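PDB 5Y9S: Vv2_1132 from Vibrio vulnificus CMCP6, which regulates transcription as a LysR-type regulator, assembling into a tetramer and probably binding DNA through its helix-turn-helix domains. Local coordinates for the interface of chains A and B and the interface of chains A and C. Numbering follows the deposited sequence. Chains: chain A/B/C, Vv2_1132.

Two different pairings of the same protein build the tetramer. Contact 1 joins the regulatory domains of chains A and B through strands 227-232 and 129-133; contact 2 joins chains A and C through their long helices, 67-90 and 67-91. The centres of the two contacts lie about 53 Å apart, and they share no residue and no secondary-structure element. Chain A therefore holds one partner with its C-terminal regulatory domain and another with its long linker helix. Because each interface is two-fold symmetric and the partners differ, the two contacts could together link four copies, in keeping with the tetramer.

Contact 1: the interface of chains A and B. Residues chain A 206, 230-232; chain B 130, 132.
Strand 227-232 of chain A runs parallel to strand 129-133 of chain B, with A:Phe230 and B:Leu130 forming the bridge between the chains. The backbone of A:Glu231 bonds to chain B through both its N and its O: the N donates to the carbonyl O of B:Leu130 at 3.0 Å, and the O accepts from the N of B:Val132, also at 3.0 Å. The A:Glu231 side chain takes little part, hiding hardly any surface against chain B.

Side chains of the neighbouring residues close over this backbone pairing. The ring of A:Phe230, with CG anti to the backbone N (chi1 -172°), offers its CE2 and CZ rim to one methyl of B:Val132, CE2 lying 3.9 Å from CG2. CB and the methyl CD1 of B:Leu130 lie along the CD2-CE2 edge of the same ring, CB 4.1 Å from CD2 of A:Phe230, while the leucine's other methyl, CD2, points away. A:Thr232 comes in beside the phenylalanine. Its side chain runs parallel to that of B:Val132, and the threonine methyl CG2 presses to 3.3 Å from B:Val132 CB, a tight fit. B:Val132 thus donates its amide N to A:Glu231 O while its side chain packs against A:Phe230 and A:Thr232.

Both strands belong to the LysR substrate-binding (regulatory) domain, so the pairing carries beta structure across from one domain to the next, and the two-fold symmetry repeats it with the chains exchanged.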
loop_
_atom_site.group_PDB
_atom_site.type_symbol
_atom_site.label_atom_id
_atom_site.label_comp_id
_atom_site.label_asym_id
_atom_site.label_seq_id
_atom_site.Cartn_x
_atom_site.Cartn_y
_atom_site.Cartn_z
ATOM N N SER A 206 18.540 20.089 10.045
ATOM C CA SER A 206 17.964 19.696 8.758
ATOM C C SER A 206 16.547 19.164 8.934
ATOM O O SER A 206 16.194 18.671 10.007
ATOM C CB SER A 206 18.835 18.635 8.072
ATOM O OG SER A 206 20.078 19.161 7.640
ATOM N N PHE A 230 22.882 28.256 8.337
ATOM C CA PHE A 230 23.597 26.998 8.488
ATOM C C PHE A 230 22.651 25.927 8.997
ATOM O O PHE A 230 21.943 26.133 9.986
ATOM C CB PHE A 230 24.785 27.160 9.447
ATOM C CG PHE A 230 25.688 25.958 9.506
ATOM C CD1 PHE A 230 25.394 24.884 10.337
ATOM C CD2 PHE A 230 26.828 25.896 8.728
ATOM C CE1 PHE A 230 26.225 23.786 10.393
ATOM C CE2 PHE A 230 27.661 24.795 8.772
ATOM C CZ PHE A 230 27.360 23.736 9.605
ATOM N N GLU A 231 22.646 24.773 8.339
ATOM C CA GLU A 231 21.707 23.715 8.662
ATOM C C GLU A 231 22.417 22.373 8.568
ATOM O O GLU A 231 23.069 22.090 7.557
ATOM C CB GLU A 231 20.501 23.787 7.712
ATOM C CG GLU A 231 19.945 22.448 7.241
ATOM C CD GLU A 231 18.675 22.604 6.411
ATOM O OE1 GLU A 231 17.694 23.171 6.937
ATOM O OE2 GLU A 231 18.651 22.150 5.243
ATOM N N THR A 232 22.312 21.566 9.626
ATOM C CA THR A 232 22.839 20.205 9.628
ATOM C C THR A 232 21.988 19.316 10.515
ATOM O O THR A 232 21.038 19.751 11.168
ATOM C CB THR A 232 24.276 20.077 10.159
ATOM O OG1 THR A 232 24.356 20.624 11.482
ATOM C CG2 THR A 232 25.261 20.743 9.270
ATOM N N LEU B 130 24.630 27.579 4.316
ATOM C CA LEU B 130 25.093 26.238 3.999
ATOM C C LEU B 130 24.096 25.194 4.459
ATOM O O LEU B 130 23.563 25.268 5.570
ATOM C CB LEU B 130 26.438 25.948 4.657
ATOM C CG LEU B 130 27.553 26.927 4.355
ATOM C CD1 LEU B 130 28.821 26.458 5.022
ATOM C CD2 LEU B 130 27.740 27.040 2.861
ATOM N N VAL B 132 24.596 21.426 5.110
ATOM C CA VAL B 132 25.540 20.322 5.220
ATOM C C VAL B 132 24.775 19.063 5.590
ATOM O O VAL B 132 23.842 19.099 6.408
ATOM C CB VAL B 132 26.640 20.627 6.248
ATOM C CG1 VAL B 132 27.794 19.628 6.122
ATOM C CG2 VAL B 132 27.127 22.048 6.082
#

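Contact 2: the interface of chains A and C. Residues chain A 71, 75; chain C 85-86, 89-90.
The far rim of the C:Phe90 ring pushes into the angle formed by the aliphatic chain of A:Lys71 and the ring of A:Tyr75. On the lysine side its CZ meets A:Lys71 CG at 3.5 Å, the lysine chain running counter to the phenylalanine side chain. On the tyrosine side the rings meet edge to face, with planes 73° apart and centroids separated by 5.2 Å; it is the CE2 corner of C:Phe90 that sits over one face of A:Tyr75, toward the rim. The tyrosine also runs antiparallel beside C:Thr86, whose hydroxyl OG1 is 3.3 Å from ring carbon CD2.

Farther out, the phenol OH of A:Tyr75 donates a hydrogen bond of 2.6 Å to OD2 of C:Asp89. The carboxylate stands nearly perpendicular to the ring, and its oxygen is approached on the anti side, 27° out of the carboxylate plane. A:Lys71 completes the rim: extended as far as CE, its chain bends at the last torsion (chi4 41°), which brings NZ to 3.1 Å from the same OH as a donor. The phenol oxygen therefore links lysine to aspartate. NZ remains 5.0 Å from C:Asp89 OD2, but its opposite charge may still strengthen the arrangement.

By packing helix 67-90 of chain A against helix 67-91 of chain C, this patch and its symmetry twin join the long linker helices, the usual dimerisation element of LysR-type regulators, and so probably hold a pair of DNA-binding domains together.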
loop_
_atom_site.group_PDB
_atom_site.type_symbol
_atom_site.label_atom_id
_atom_site.label_comp_id
_atom_site.label_asym_id
_atom_site.label_seq_id
_atom_site.Cartn_x
_atom_site.Cartn_y
_atom_site.Cartn_z
ATOM N N LYS A 71 -5.074 -27.853 -3.776
ATOM C CA LYS A 71 -3.751 -27.877 -4.394
ATOM C C LYS A 71 -2.838 -26.808 -3.805
ATOM O O LYS A 71 -1.633 -27.026 -3.645
ATOM C CB LYS A 71 -3.888 -27.669 -5.908
ATOM C CG LYS A 71 -2.560 -27.560 -6.629
ATOM C CD LYS A 71 -2.734 -27.555 -8.144
ATOM C CE LYS A 71 -1.376 -27.484 -8.862
ATOM N NZ LYS A 71 -0.373 -28.357 -8.174
ATOM N N TYR A 75 1.762 -25.083 -1.268
ATOM C CA TYR A 75 2.468 -23.882 -1.725
ATOM C C TYR A 75 2.512 -22.830 -0.639
ATOM O O TYR A 75 3.550 -22.195 -0.411
ATOM C CB TYR A 75 1.818 -23.302 -2.978
ATOM C CG TYR A 75 1.950 -24.187 -4.189
ATOM C CD1 TYR A 75 1.094 -25.268 -4.375
ATOM C CD2 TYR A 75 2.927 -23.956 -5.138
ATOM C CE1 TYR A 75 1.194 -26.101 -5.470
ATOM C CE2 TYR A 75 3.049 -24.799 -6.265
ATOM C CZ TYR A 75 2.157 -25.866 -6.420
ATOM O OH TYR A 75 2.216 -26.718 -7.502
ATOM N N VAL C 85 7.262 -20.345 -9.112
ATOM C CA VAL C 85 6.701 -21.674 -9.339
ATOM C C VAL C 85 5.233 -21.725 -8.927
ATOM O O VAL C 85 4.419 -22.381 -9.577
ATOM C CB VAL C 85 7.543 -22.716 -8.585
ATOM C CG1 VAL C 85 6.758 -24.032 -8.347
ATOM C CG2 VAL C 85 8.846 -22.965 -9.343
ATOM N N THR C 86 4.875 -21.036 -7.842
ATOM C CA THR C 86 3.482 -20.969 -7.425
ATOM C C THR C 86 2.653 -20.274 -8.487
ATOM O O THR C 86 1.596 -20.762 -8.885
ATOM C CB THR C 86 3.356 -20.222 -6.092
ATOM O OG1 THR C 86 4.122 -20.883 -5.077
ATOM C CG2 THR C 86 1.906 -20.138 -5.662
ATOM N N ASP C 89 2.651 -22.653 -11.740
ATOM C CA ASP C 89 1.838 -23.851 -11.559
ATOM C C ASP C 89 0.341 -23.556 -11.575
ATOM O O ASP C 89 -0.450 -24.416 -11.966
ATOM C CB ASP C 89 2.195 -24.537 -10.253
ATOM C CG ASP C 89 3.442 -25.368 -10.366
ATOM O OD1 ASP C 89 3.978 -25.451 -11.491
ATOM O OD2 ASP C 89 3.881 -25.937 -9.340
ATOM N N PHE C 90 -0.079 -22.382 -11.126
ATOM C CA PHE C 90 -1.502 -22.099 -11.134
ATOM C C PHE C 90 -1.927 -21.298 -12.347
ATOM O O PHE C 90 -3.127 -21.113 -12.556
ATOM C CB PHE C 90 -1.921 -21.375 -9.850
ATOM C CG PHE C 90 -2.100 -22.301 -8.680
ATOM C CD1 PHE C 90 -3.327 -22.875 -8.409
ATOM C CD2 PHE C 90 -1.023 -22.636 -7.885
ATOM C CE1 PHE C 90 -3.485 -23.750 -7.331
ATOM C CE2 PHE C 90 -1.164 -23.498 -6.814
ATOM C CZ PHE C 90 -2.399 -24.064 -6.536
#